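Local coordinates for uncharacterized protein (Thermus thermophilus HB8, PDB 6SCE), which acts in type III CRISPR defence as a DNA nuclease that is switched on by a cyclic oligoadenylate messenger and carries CARF domains, at residues Lys33-Ser38 with Glu65-Glu70; Leu116-Ala121 with Glu130-Ala135; Gly178-Val183 with Tyr191-His196; Lys283-Pro288 with Ala362-Glu367; Ala551-Glu556 with Arg584-Ala589. One frame throughout, in Å; residues are numbered along the deposited sequence.

Interaction 1 of 5, residues Lys33-Ser38 with Glu65-Glu70; sequences KAVFYS and EERPLE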
# COMPACT_ATOMS: atom_id res chain seq x y z
N LYS A 33 3.95 15.42 30.19
CA LYS A 33 3.94 16.00 28.86
C LYS A 33 4.12 14.88 27.85
O LYS A 33 4.45 13.76 28.22
CB LYS A 33 5.08 17.02 28.67
CG LYS A 33 6.46 16.43 28.83
CD LYS A 33 7.55 17.42 28.45
CE LYS A 33 8.92 16.78 28.64
NZ LYS A 33 10.01 17.70 28.21
N ALA A 34 3.88 15.19 26.60
CA ALA A 34 4.08 14.20 25.53
C ALA A 34 5.06 14.81 24.56
O ALA A 34 5.00 16.00 24.29
CB ALA A 34 2.77 13.90 24.83
N VAL A 35 5.97 13.99 24.06
CA VAL A 35 6.91 14.43 23.06
C VAL A 35 6.67 13.56 21.82
O VAL A 35 6.74 12.34 21.90
CB VAL A 35 8.38 14.24 23.54
CG1 VAL A 35 9.35 14.74 22.49
CG2 VAL A 35 8.63 14.97 24.86
N PHE A 36 6.43 14.21 20.70
CA PHE A 36 6.18 13.51 19.46
C PHE A 36 7.35 13.67 18.50
O PHE A 36 7.74 14.77 18.17
CB PHE A 36 4.92 14.03 18.82
CG PHE A 36 3.72 13.73 19.65
CD1 PHE A 36 3.24 12.44 19.73
CD2 PHE A 36 3.15 14.71 20.43
CE1 PHE A 36 2.14 12.13 20.54
CE2 PHE A 36 2.06 14.42 21.24
CZ PHE A 36 1.56 13.14 21.31
N TYR A 37 7.87 12.55 18.05
CA TYR A 37 8.93 12.55 17.03
C TYR A 37 8.24 12.34 15.72
O TYR A 37 7.88 11.20 15.32
CB TYR A 37 9.96 11.47 17.39
CG TYR A 37 10.51 11.66 18.77
CD1 TYR A 37 11.57 12.55 19.02
CD2 TYR A 37 9.97 10.98 19.85
CE1 TYR A 37 12.06 12.72 20.32
CE2 TYR A 37 10.46 11.15 21.13
CZ TYR A 37 11.48 12.03 21.35
OH TYR A 37 11.90 12.18 22.62
N SER A 38 7.95 13.45 15.07
CA SER A 38 7.00 13.45 14.01
C SER A 38 7.67 13.43 12.65
O SER A 38 8.77 14.02 12.43
CB SER A 38 6.05 14.62 14.16
OG SER A 38 6.69 15.78 13.73
N GLU A 65 5.15 18.61 22.68
CA GLU A 65 6.08 19.23 21.75
C GLU A 65 6.41 18.24 20.66
O GLU A 65 6.19 17.05 20.85
CB GLU A 65 7.34 19.67 22.47
CG GLU A 65 8.07 18.57 23.19
CD GLU A 65 9.15 19.12 24.11
OE1 GLU A 65 10.15 19.66 23.58
OE2 GLU A 65 8.99 19.03 25.34
N GLU A 66 6.89 18.75 19.53
CA GLU A 66 7.37 17.92 18.44
C GLU A 66 8.87 18.09 18.33
O GLU A 66 9.38 19.20 18.43
CB GLU A 66 6.72 18.33 17.14
CG GLU A 66 5.27 17.90 17.01
CD GLU A 66 4.66 18.36 15.70
OE1 GLU A 66 4.28 19.54 15.62
OE2 GLU A 66 4.57 17.56 14.76
N ARG A 67 9.58 16.99 18.12
CA ARG A 67 11.03 17.03 18.00
C ARG A 67 11.46 16.22 16.80
O ARG A 67 10.79 15.26 16.44
CB ARG A 67 11.69 16.44 19.24
CG ARG A 67 11.61 17.29 20.51
CD ARG A 67 12.31 16.58 21.65
NE ARG A 67 11.98 17.17 22.94
CZ ARG A 67 12.16 16.60 24.13
NH1 ARG A 67 12.68 15.38 24.25
NH2 ARG A 67 11.81 17.26 25.23
N PRO A 68 12.63 16.56 16.21
CA PRO A 68 13.19 15.72 15.15
C PRO A 68 13.47 14.32 15.67
O PRO A 68 13.77 14.13 16.85
CB PRO A 68 14.50 16.45 14.78
CG PRO A 68 14.26 17.88 15.15
CD PRO A 68 13.41 17.80 16.41
N LEU A 69 13.40 13.34 14.78
CA LEU A 69 13.61 11.94 15.18
C LEU A 69 14.91 11.68 15.91
O LEU A 69 14.95 10.93 16.90
CB LEU A 69 13.52 11.03 13.93
CG LEU A 69 12.12 10.53 13.58
CD1 LEU A 69 11.65 9.49 14.58
CD2 LEU A 69 11.11 11.65 13.53
N GLU A 70 15.99 12.30 15.43
CA GLU A 70 17.32 12.13 16.02
C GLU A 70 17.38 12.56 17.48
O GLU A 70 18.12 11.98 18.27
CB GLU A 70 18.36 12.94 15.22
CG GLU A 70 18.65 12.36 13.83
CD GLU A 70 19.67 11.23 13.83
OE1 GLU A 70 20.49 11.13 14.77
OE2 GLU A 70 19.68 10.43 12.85
O HOH W 1 10.04 15.57 14.14

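Interaction 2 of 5, residues Leu116-Ala121 with Glu130-Ala135; sequences LEAPRA and ERSLEA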
# COMPACT_ATOMS: atom_id res chain seq x y z
N LEU A 116 -11.96 -7.23 13.50
CA LEU A 116 -12.90 -7.57 14.55
C LEU A 116 -12.31 -7.86 15.91
O LEU A 116 -13.03 -8.30 16.81
CB LEU A 116 -13.82 -8.74 14.10
CG LEU A 116 -14.76 -8.45 12.95
CD1 LEU A 116 -15.64 -9.67 12.71
CD2 LEU A 116 -15.62 -7.23 13.20
N GLU A 117 -11.02 -7.62 16.11
CA GLU A 117 -10.44 -7.72 17.46
C GLU A 117 -10.20 -6.35 18.05
O GLU A 117 -10.11 -5.38 17.31
CB GLU A 117 -9.15 -8.48 17.41
CG GLU A 117 -9.35 -9.98 17.29
CD GLU A 117 -8.10 -10.76 17.65
OE1 GLU A 117 -7.12 -10.15 18.10
OE2 GLU A 117 -8.11 -11.99 17.45
N ALA A 118 -10.08 -6.25 19.36
CA ALA A 118 -9.61 -5.01 19.96
C ALA A 118 -8.10 -4.95 19.73
O ALA A 118 -7.44 -6.00 19.65
CB ALA A 118 -9.90 -4.96 21.45
N PRO A 119 -7.55 -3.75 19.65
CA PRO A 119 -6.07 -3.64 19.58
C PRO A 119 -5.40 -4.23 20.80
O PRO A 119 -6.04 -4.36 21.85
CB PRO A 119 -5.81 -2.14 19.53
CG PRO A 119 -7.10 -1.54 19.12
CD PRO A 119 -8.19 -2.43 19.65
N ARG A 120 -4.12 -4.58 20.67
CA ARG A 120 -3.30 -5.09 21.77
C ARG A 120 -2.15 -4.15 22.05
O ARG A 120 -1.62 -3.55 21.12
CB ARG A 120 -2.72 -6.44 21.38
CG ARG A 120 -3.76 -7.48 20.99
CD ARG A 120 -3.09 -8.78 20.56
NE ARG A 120 -4.09 -9.69 20.05
CZ ARG A 120 -4.04 -11.00 20.14
NH1 ARG A 120 -3.03 -11.61 20.73
NH2 ARG A 120 -5.03 -11.71 19.62
N ALA A 121 -1.77 -4.02 23.31
CA ALA A 121 -0.49 -3.41 23.66
C ALA A 121 0.55 -4.51 23.73
O ALA A 121 0.35 -5.53 24.42
CB ALA A 121 -0.58 -2.71 25.02
N GLU A 130 1.85 -8.76 26.91
CA GLU A 130 0.87 -8.32 25.94
C GLU A 130 -0.47 -8.20 26.69
O GLU A 130 -0.72 -8.97 27.62
CB GLU A 130 0.84 -9.37 24.83
CG GLU A 130 -0.28 -9.28 23.84
CD GLU A 130 -0.35 -10.51 22.96
OE1 GLU A 130 0.70 -11.10 22.65
OE2 GLU A 130 -1.47 -10.90 22.58
N ARG A 131 -1.30 -7.21 26.36
CA ARG A 131 -2.64 -7.11 26.91
C ARG A 131 -3.62 -6.55 25.88
O ARG A 131 -3.24 -5.74 25.03
CB ARG A 131 -2.66 -6.26 28.19
CG ARG A 131 -2.46 -4.76 28.00
CD ARG A 131 -2.65 -4.00 29.31
NE ARG A 131 -1.44 -4.02 30.13
CZ ARG A 131 -0.76 -2.96 30.52
NH1 ARG A 131 0.33 -3.12 31.25
NH2 ARG A 131 -1.17 -1.73 30.20
N SER A 132 -4.87 -6.99 25.96
CA SER A 132 -5.93 -6.52 25.12
C SER A 132 -6.32 -5.15 25.57
O SER A 132 -6.36 -4.87 26.78
CB SER A 132 -7.13 -7.46 25.24
OG SER A 132 -8.13 -7.02 24.36
N LEU A 133 -6.56 -4.26 24.61
CA LEU A 133 -6.92 -2.87 24.90
C LEU A 133 -8.41 -2.61 24.75
O LEU A 133 -8.84 -1.57 24.20
CB LEU A 133 -6.10 -1.90 24.03
CG LEU A 133 -4.58 -2.03 24.28
CD1 LEU A 133 -3.87 -1.06 23.35
CD2 LEU A 133 -4.20 -1.81 25.73
N GLU A 134 -9.22 -3.51 25.33
CA GLU A 134 -10.67 -3.35 25.28
C GLU A 134 -11.10 -2.06 25.88
O GLU A 134 -11.94 -1.38 25.33
CB GLU A 134 -11.39 -4.44 26.08
CG GLU A 134 -11.28 -5.81 25.48
CD GLU A 134 -12.14 -6.00 24.24
OE1 GLU A 134 -13.00 -5.15 23.89
OE2 GLU A 134 -11.92 -7.04 23.60
N ALA A 135 -10.52 -1.71 27.02
CA ALA A 135 -10.95 -0.52 27.76
C ALA A 135 -10.49 0.78 27.13
O ALA A 135 -11.22 1.76 27.11
CB ALA A 135 -10.44 -0.59 29.21
O HOH W 2 -7.20 -7.77 21.82

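Interaction 3 of 5, residues Gly178-Val183 with Tyr191-His196; sequences GGVFVV and YWVRPH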
# COMPACT_ATOMS: atom_id res chain seq x y z
N GLY A 178 -23.93 6.14 0.72
CA GLY A 178 -23.50 4.77 0.36
C GLY A 178 -22.72 3.99 1.39
O GLY A 178 -22.42 2.81 1.20
N GLY A 179 -22.40 4.63 2.51
CA GLY A 179 -21.66 3.96 3.56
C GLY A 179 -22.08 4.37 4.95
O GLY A 179 -22.76 5.39 5.15
N VAL A 180 -21.72 3.53 5.91
CA VAL A 180 -21.87 3.82 7.33
C VAL A 180 -20.49 3.69 7.97
O VAL A 180 -19.82 2.70 7.70
CB VAL A 180 -22.82 2.82 8.00
CG1 VAL A 180 -23.08 3.20 9.45
CG2 VAL A 180 -24.14 2.73 7.25
N PHE A 181 -20.12 4.64 8.83
CA PHE A 181 -18.83 4.60 9.51
C PHE A 181 -19.03 3.87 10.82
O PHE A 181 -19.77 4.36 11.70
CB PHE A 181 -18.37 6.04 9.77
CG PHE A 181 -17.00 6.12 10.37
CD1 PHE A 181 -15.89 5.90 9.57
CD2 PHE A 181 -16.82 6.44 11.71
CE1 PHE A 181 -14.60 5.98 10.10
CE2 PHE A 181 -15.54 6.53 12.24
CZ PHE A 181 -14.44 6.29 11.44
N VAL A 182 -18.42 2.70 10.97
CA VAL A 182 -18.64 1.86 12.12
C VAL A 182 -17.32 1.78 12.93
O VAL A 182 -16.25 1.56 12.37
CB VAL A 182 -19.12 0.43 11.71
CG1 VAL A 182 -19.44 -0.44 12.90
CG2 VAL A 182 -20.36 0.53 10.80
N VAL A 183 -17.42 1.98 14.23
CA VAL A 183 -16.29 1.75 15.16
C VAL A 183 -16.63 0.60 16.07
O VAL A 183 -17.62 0.62 16.80
CB VAL A 183 -15.91 3.00 15.94
CG1 VAL A 183 -14.82 2.69 16.96
CG2 VAL A 183 -15.46 4.09 14.97
N TYR A 191 -18.71 0.77 5.87
CA TYR A 191 -19.61 -0.35 5.56
C TYR A 191 -20.64 0.09 4.54
O TYR A 191 -21.36 1.06 4.74
CB TYR A 191 -20.25 -0.82 6.85
CG TYR A 191 -21.16 -2.02 6.74
CD1 TYR A 191 -22.52 -1.87 6.45
CD2 TYR A 191 -20.69 -3.29 6.97
CE1 TYR A 191 -23.38 -2.97 6.38
CE2 TYR A 191 -21.54 -4.40 6.88
CZ TYR A 191 -22.88 -4.21 6.62
OH TYR A 191 -23.69 -5.32 6.55
N TRP A 192 -20.69 -0.65 3.44
CA TRP A 192 -21.50 -0.30 2.25
C TRP A 192 -22.97 -0.55 2.55
O TRP A 192 -23.33 -1.62 3.03
CB TRP A 192 -21.01 -1.18 1.11
CG TRP A 192 -21.76 -1.26 -0.21
CD1 TRP A 192 -22.98 -1.81 -0.43
CD2 TRP A 192 -21.26 -0.87 -1.51
NE1 TRP A 192 -23.29 -1.76 -1.77
CE2 TRP A 192 -22.25 -1.20 -2.45
CE3 TRP A 192 -20.08 -0.29 -1.95
CZ2 TRP A 192 -22.09 -0.95 -3.84
CZ3 TRP A 192 -19.92 -0.04 -3.30
CH2 TRP A 192 -20.93 -0.37 -4.24
N VAL A 193 -23.79 0.45 2.29
CA VAL A 193 -25.23 0.34 2.46
C VAL A 193 -25.88 0.93 1.22
O VAL A 193 -25.39 1.90 0.62
CB VAL A 193 -25.75 1.05 3.74
CG1 VAL A 193 -25.28 0.30 4.97
CG2 VAL A 193 -25.33 2.50 3.78
N ARG A 194 -26.97 0.31 0.79
CA ARG A 194 -27.74 0.82 -0.34
C ARG A 194 -29.17 0.79 0.16
O ARG A 194 -29.91 -0.14 -0.16
CB ARG A 194 -27.56 -0.06 -1.57
CG ARG A 194 -26.24 0.09 -2.29
CD ARG A 194 -26.00 1.54 -2.70
NE ARG A 194 -24.81 1.74 -3.53
CZ ARG A 194 -23.58 2.01 -3.08
NH1 ARG A 194 -22.60 2.19 -3.97
NH2 ARG A 194 -23.29 2.09 -1.77
N PRO A 195 -29.54 1.77 1.01
CA PRO A 195 -30.85 1.74 1.68
C PRO A 195 -32.04 2.14 0.78
O PRO A 195 -33.17 1.82 1.11
CB PRO A 195 -30.66 2.72 2.85
CG PRO A 195 -29.64 3.69 2.37
CD PRO A 195 -28.75 2.96 1.38
N HIS A 196 -31.78 2.80 -0.35
CA HIS A 196 -32.85 3.24 -1.25
C HIS A 196 -33.48 2.03 -1.94
O HIS A 196 -32.76 1.11 -2.35
CB HIS A 196 -32.33 4.23 -2.31
CG HIS A 196 -31.33 5.22 -1.79
ND1 HIS A 196 -31.61 6.09 -0.75
CD2 HIS A 196 -30.06 5.49 -2.17
CE1 HIS A 196 -30.55 6.84 -0.52
NE2 HIS A 196 -29.59 6.50 -1.37

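Interaction 4 of 5, residues Lys283-Pro288 with Ala362-Glu367; sequences KALPLP and APVVEE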
# COMPACT_ATOMS: atom_id res chain seq x y z
N LYS A 283 5.29 -26.63 11.71
CA LYS A 283 6.70 -26.90 11.72
C LYS A 283 7.57 -25.66 11.84
O LYS A 283 7.17 -24.57 11.42
CB LYS A 283 7.07 -27.60 10.42
CG LYS A 283 6.38 -28.93 10.19
CD LYS A 283 7.06 -29.64 9.02
CE LYS A 283 6.38 -30.93 8.63
NZ LYS A 283 7.28 -31.62 7.67
N ALA A 284 8.75 -25.86 12.39
CA ALA A 284 9.83 -24.90 12.32
C ALA A 284 10.29 -24.74 10.87
O ALA A 284 10.04 -25.60 10.01
CB ALA A 284 10.99 -25.33 13.16
N LEU A 285 10.99 -23.64 10.62
CA LEU A 285 11.61 -23.43 9.32
C LEU A 285 12.84 -24.31 9.14
O LEU A 285 13.65 -24.45 10.06
CB LEU A 285 12.01 -21.95 9.16
CG LEU A 285 10.83 -20.96 9.18
CD1 LEU A 285 11.31 -19.52 9.39
CD2 LEU A 285 9.95 -21.08 7.94
N PRO A 286 13.01 -24.88 7.93
CA PRO A 286 14.23 -25.65 7.63
C PRO A 286 15.45 -24.76 7.74
O PRO A 286 15.39 -23.59 7.34
CB PRO A 286 14.06 -26.07 6.16
CG PRO A 286 12.62 -25.90 5.85
CD PRO A 286 12.05 -24.88 6.81
N LEU A 287 16.55 -25.31 8.26
CA LEU A 287 17.81 -24.58 8.36
C LEU A 287 18.33 -24.30 6.96
O LEU A 287 18.02 -25.05 6.03
CB LEU A 287 18.85 -25.35 9.20
CG LEU A 287 18.52 -25.50 10.70
CD1 LEU A 287 19.68 -26.12 11.45
CD2 LEU A 287 18.16 -24.15 11.34
N PRO A 288 19.04 -23.18 6.78
CA PRO A 288 19.52 -22.82 5.48
C PRO A 288 20.71 -23.68 5.07
O PRO A 288 21.52 -24.04 5.91
CB PRO A 288 19.97 -21.37 5.66
CG PRO A 288 20.31 -21.27 7.09
CD PRO A 288 19.32 -22.15 7.78
N ALA A 362 15.22 -16.89 14.61
CA ALA A 362 16.48 -16.91 15.35
C ALA A 362 17.39 -18.08 14.94
O ALA A 362 18.58 -17.88 14.63
CB ALA A 362 16.24 -16.87 16.85
N PRO A 363 16.84 -19.30 14.91
CA PRO A 363 17.69 -20.45 14.54
C PRO A 363 18.22 -20.41 13.11
O PRO A 363 19.31 -20.92 12.83
CB PRO A 363 16.75 -21.65 14.72
CG PRO A 363 15.63 -21.17 15.57
CD PRO A 363 15.47 -19.72 15.22
N VAL A 364 17.45 -19.79 12.21
CA VAL A 364 17.84 -19.68 10.82
C VAL A 364 19.02 -18.71 10.73
O VAL A 364 20.04 -18.98 10.11
CB VAL A 364 16.64 -19.21 9.95
CG1 VAL A 364 17.07 -18.83 8.54
CG2 VAL A 364 15.54 -20.25 9.94
N VAL A 365 18.88 -17.57 11.40
CA VAL A 365 19.96 -16.60 11.47
C VAL A 365 21.23 -17.23 12.06
O VAL A 365 22.32 -17.09 11.50
CB VAL A 365 19.53 -15.39 12.32
CG1 VAL A 365 20.69 -14.45 12.60
CG2 VAL A 365 18.40 -14.65 11.63
N GLU A 366 21.09 -17.91 13.17
CA GLU A 366 22.25 -18.45 13.88
C GLU A 366 22.96 -19.50 13.03
O GLU A 366 24.18 -19.45 12.91
CB GLU A 366 21.86 -18.97 15.27
CG GLU A 366 21.75 -17.82 16.27
CD GLU A 366 20.99 -18.14 17.55
OE1 GLU A 366 20.80 -19.33 17.86
OE2 GLU A 366 20.58 -17.18 18.23
N GLU A 367 22.20 -20.39 12.40
CA GLU A 367 22.78 -21.36 11.48
C GLU A 367 23.44 -20.68 10.29
O GLU A 367 24.55 -21.03 9.91
CB GLU A 367 21.72 -22.38 11.06
CG GLU A 367 22.19 -23.43 10.06
CD GLU A 367 23.20 -24.43 10.62
OE1 GLU A 367 23.45 -24.42 11.84
OE2 GLU A 367 23.73 -25.22 9.83
O HOH W 3 22.37 -26.02 7.51

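Interaction 5 of 5, residues Ala551-Glu556 with Arg584-Ala589; sequences ALWFVE and RGLMVA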
# COMPACT_ATOMS: atom_id res chain seq x y z
N ALA A 551 9.35 2.85 -8.02
CA ALA A 551 7.98 3.27 -8.33
C ALA A 551 7.55 2.64 -9.65
O ALA A 551 8.24 2.74 -10.67
CB ALA A 551 7.86 4.77 -8.37
N LEU A 552 6.41 1.95 -9.61
CA LEU A 552 5.76 1.45 -10.81
C LEU A 552 4.82 2.52 -11.35
O LEU A 552 4.17 3.24 -10.58
CB LEU A 552 4.95 0.20 -10.49
CG LEU A 552 4.50 -0.62 -11.71
CD1 LEU A 552 5.66 -1.13 -12.51
CD2 LEU A 552 3.68 -1.80 -11.19
N TRP A 553 4.75 2.63 -12.67
CA TRP A 553 3.87 3.59 -13.34
C TRP A 553 3.02 2.85 -14.36
O TRP A 553 3.54 2.03 -15.11
CB TRP A 553 4.68 4.63 -14.13
CG TRP A 553 5.50 5.60 -13.33
CD1 TRP A 553 6.64 5.33 -12.64
CD2 TRP A 553 5.27 7.00 -13.21
NE1 TRP A 553 7.11 6.48 -12.04
CE2 TRP A 553 6.30 7.52 -12.39
CE3 TRP A 553 4.29 7.87 -13.71
CZ2 TRP A 553 6.38 8.87 -12.06
CZ3 TRP A 553 4.35 9.19 -13.37
CH2 TRP A 553 5.39 9.69 -12.54
N PHE A 554 1.72 3.15 -14.35
CA PHE A 554 0.81 2.71 -15.39
C PHE A 554 0.53 3.91 -16.29
O PHE A 554 0.41 5.04 -15.82
CB PHE A 554 -0.50 2.21 -14.79
CG PHE A 554 -0.34 0.99 -13.95
CD1 PHE A 554 0.43 -0.08 -14.38
CD2 PHE A 554 -0.98 0.89 -12.72
CE1 PHE A 554 0.57 -1.21 -13.60
CE2 PHE A 554 -0.85 -0.24 -11.94
CZ PHE A 554 -0.09 -1.29 -12.38
N VAL A 555 0.41 3.63 -17.59
CA VAL A 555 0.23 4.68 -18.58
C VAL A 555 -1.17 4.56 -19.19
O VAL A 555 -1.63 3.45 -19.51
CB VAL A 555 1.27 4.57 -19.71
CG1 VAL A 555 1.11 5.72 -20.71
CG2 VAL A 555 2.68 4.56 -19.15
N GLU A 556 -1.85 5.70 -19.32
CA GLU A 556 -3.15 5.75 -20.03
C GLU A 556 -3.00 6.76 -21.16
O GLU A 556 -2.57 7.89 -20.91
CB GLU A 556 -4.30 6.15 -19.10
CG GLU A 556 -5.68 6.23 -19.75
CD GLU A 556 -6.28 4.88 -20.10
OE1 GLU A 556 -5.79 3.84 -19.62
OE2 GLU A 556 -7.27 4.86 -20.86
N ARG A 584 2.59 5.61 -9.58
CA ARG A 584 1.93 6.75 -10.20
C ARG A 584 1.29 6.33 -11.51
O ARG A 584 1.59 5.28 -12.05
CB ARG A 584 2.93 7.87 -10.48
CG ARG A 584 3.69 8.38 -9.27
CD ARG A 584 2.82 9.14 -8.29
NE ARG A 584 3.60 9.53 -7.12
CZ ARG A 584 4.39 10.61 -7.04
NH1 ARG A 584 4.50 11.47 -8.07
NH2 ARG A 584 5.08 10.84 -5.92
N GLY A 585 0.41 7.19 -12.01
CA GLY A 585 -0.22 6.95 -13.31
C GLY A 585 0.17 8.10 -14.23
O GLY A 585 0.07 9.26 -13.84
N LEU A 586 0.64 7.78 -15.42
CA LEU A 586 0.96 8.80 -16.41
C LEU A 586 -0.21 8.88 -17.39
O LEU A 586 -0.57 7.90 -18.02
CB LEU A 586 2.24 8.44 -17.14
CG LEU A 586 2.75 9.50 -18.13
CD1 LEU A 586 3.15 10.76 -17.39
CD2 LEU A 586 3.90 8.92 -18.94
N MSE A 587 -0.82 10.06 -17.47
CA MSE A 587 -2.02 10.25 -18.27
C MSE A 587 -1.61 11.13 -19.42
O MSE A 587 -1.23 12.28 -19.20
CB MSE A 587 -3.10 10.94 -17.42
CG MSE A 587 -3.22 10.36 -16.01
SE MSE A 587 -4.12 8.62 -16.13
CE MSE A 587 -5.96 9.24 -16.38
N VAL A 588 -1.64 10.59 -20.64
CA VAL A 588 -1.16 11.32 -21.83
C VAL A 588 -2.27 11.49 -22.86
O VAL A 588 -2.88 10.49 -23.32
CB VAL A 588 0.02 10.60 -22.54
CG1 VAL A 588 0.57 11.45 -23.70
CG2 VAL A 588 1.13 10.28 -21.55
N ALA A 589 -2.52 12.74 -23.24
CA ALA A 589 -3.49 13.06 -24.29
C ALA A 589 -2.77 13.53 -25.55
O ALA A 589 -1.78 14.26 -25.48
CB ALA A 589 -4.44 14.14 -23.81

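Interaction 1 of 5, residues Lys33-Ser38 with Glu65-Glu70
R67 and Y37 lie side by side and point the same way, yet their flat groups are turned steeply, ring and guanidinium planes standing 73° apart. R67 has CG anti to its carbonyl carbon and runs extended to NE, which carries the guanidinium over V35, whose CG1 sits 3.4 Å above the guanidinium plane and toward its rim. At the edge of that group E65 OE1 lies in its plane and takes R67 NE at 3.2 Å, although the approach is from above the carboxylate. K33, extended beyond CG, crosses R67 at about a right angle; its NZ forms a salt bridge with E65 OE2 (3.3 Å) whose hydrogen bond is weak. S38 OG donates to E66 OE2 at 3.0 Å; E66 shares its sheet face with F36. Backbone bonds F36 N to E65 O and R67 N to F36 O, both 2.9 Å, fix the parallel register of a beta-alpha-beta crossover through helix 44-59. An alanine at R67 would probably leave E65 with K33 as its remaining cation in this network and loosen the packing on V35. With K33 NZ 3.5 Å from R67 NH2, the E65 carboxylate is likely to offset two neighbouring positive charges.

Interaction 2 of 5, residues Leu116-Ala121 with Glu130-Ala135
The beta hairpin of strands 120-125 and 129-132 starts here, at its end away from the turn. A121 and R131 form an antiparallel hydrogen-bonded pair: A121 N reaches R131 O at 2.8 Å, nearly along the C=O axis, and R131 N returns to A121 O at 3.1 Å. R120 and S132 make a non-hydrogen-bonded pair, and beyond the strands L133 N meets P119 O at 2.8 Å. Strand 129-132 is one outer strand of its sheet within the chain, and L133 turns inward, its CD2 3.8 Å from A121 CB while L19 and V23 of helix 15-28 pack on it. R120, extended from CG to NE, holds two carboxylates. NH1 meets the syn lone pair of E130 OE2 at 2.5 Å, and NH2 the syn lone pair of E117 OE1 at 3.0 Å. A leucine at R120 would probably leave both acids without this shared partner and lose the cation-pi contact with W352. Water 2 joins A118 O and S132 OG, 2.8 Å from each.

Interaction 3 of 5, residues Gly178-Val183 with Tyr191-His196
G178 O is gripped twice from the facing segment: V193 N donates to it at 2.9 Å in a straight bond (170°), though from above the carbonyl plane, and W192 CA adds a CA-H...O contact at 3.4 Å. Y191 O is held in the same double way, by V180 N at 2.8 Å in the carbonyl plane and by a CA-H...O contact from G179 CA at 3.1 Å. Y191 N returns a bond to V180 O (2.9 Å), so V180 and Y191 form an antiparallel hydrogen-bonded pair in the hairpin of strands 179-184 and 187-192. G179 and W192 form the next, non-hydrogen-bonded pair. At phi 98° a beta carbon on G178 would press on the preceding carbonyl and clash with R194 NH2. V180 and V193 cross at about a right angle, CG2 touching CG1 at 3.5 Å. R194 bends at chi2 (-56°), so that NH2 hangs 3.5 Å above the W192 ring plane over its centre while donating to V193 O at 3.2 Å. W192 itself is tied by NE1 to H231 and meets F212 edge to face. With one N-H fixed by V193 O and the indole below it, the guanidinium is likely to be held in place, its positive charge close to the electron-rich ring.

Interaction 4 of 5, residues Lys283-Pro288 with Ala362-Glu367
Apolar contacts carry this meeting of the extended 283-288 segment with helix 354-370. V364, with CG1 anti to its backbone N (chi1 169°), spreads its two methyls between two partners: CG2 touches L285 CB at 4.0 Å and CG1 touches P288 CD at 4.1 Å. L287 crosses E367 at about a right angle and lays CD1 against E367 CG at 3.9 Å. The same methylene takes P288 CD at 3.9 Å, so the aliphatic part of an acid fills the notch between a leucine and a proline. Carbon also meets backbone oxygen: L287 CD2 lies 3.7 Å from P363 O, and P288 CG lies 3.8 Å from V364 O. The P363 carbonyl already accepts E367 N within the helix.

Polar linkage is indirect. E367 bends at chi2 (69°), which lifts its carboxylate to water 3; the water donates to E367 OE2 at 2.8 Å and to P288 O at 2.7 Å. E367 OE1 turns instead to R370 in a salt bridge.

The segment leads from helix 268-276 into strand 293-297 of a second Rossmann-like sheet, consistent with a CARF domain. Y318 of strand 316-321 touches L285, P288 and V364 together, and L293 of strand 293-297 backs P288 and V364, so loop and helix meet over neighbouring parallel strands.

Interaction 5 of 5, residues Ala551-Glu556 with Arg584-Ala589
Five backbone hydrogen bonds run in parallel-strand fashion between 551-556 and 584-589. The shortest is L586 N to F554 O, 2.8 Å. E556 uses both of its backbone groups, with N to L586 O at 2.9 Å and O from V588 N at 2.9 Å, the last almost straight at 176°. F554 N to R584 O (3.1 Å) and R584 N to L552 O (3.0 Å) complete the ladder. Beyond the backbone, E556 bends at chi2 (73°) and directs its carboxylate away from the neighbouring strand; OE1 pairs with R567 of helix 561-579. That helix makes the crossover of this beta-alpha-beta unit. E556 and K558 in an E-x-K pattern, with D543 on the adjoining strand, match the signature of PD-(D/E)XK nucleases, so E556 probably belongs to a nuclease-type site. On the opposite sheet face W553 and R584 lie side by side. R584 CB stands 3.4 Å from the centroid of the W553 six-membered ring, only 11° off its normal, a CH-pi contact, while F546 also stacks on W553. R584 then bends at chi2, and its NH1 bonds to N630 O. L586 CB closes on W553 CE3 at 4.0 Å. Selenomethionine M587, on the E556 face, packs its selenium beside E556 CB and also touches M571 of the crossover helix.

Only interaction 5 is fully buried; the other four are partly buried and lie nearer the periphery, with interaction 4 the farthest from the chain centre at about 29 Å. Interactions 1 and 2 hold the two outermost strands of one sheet, centres about 25 Å apart, and both add salt-bridge networks to their backbone ladders. Interaction 5 repeats the parallel crossover of interaction 1, but its ladder is backed by ring and aliphatic packing. Interactions 2 and 3 are hairpins in separate sheets whose nearest atoms come within about 8 Å. Interaction 4 differs from all: a loop on a helix, apolar and water-bridged, across the chain's centre from interaction 5.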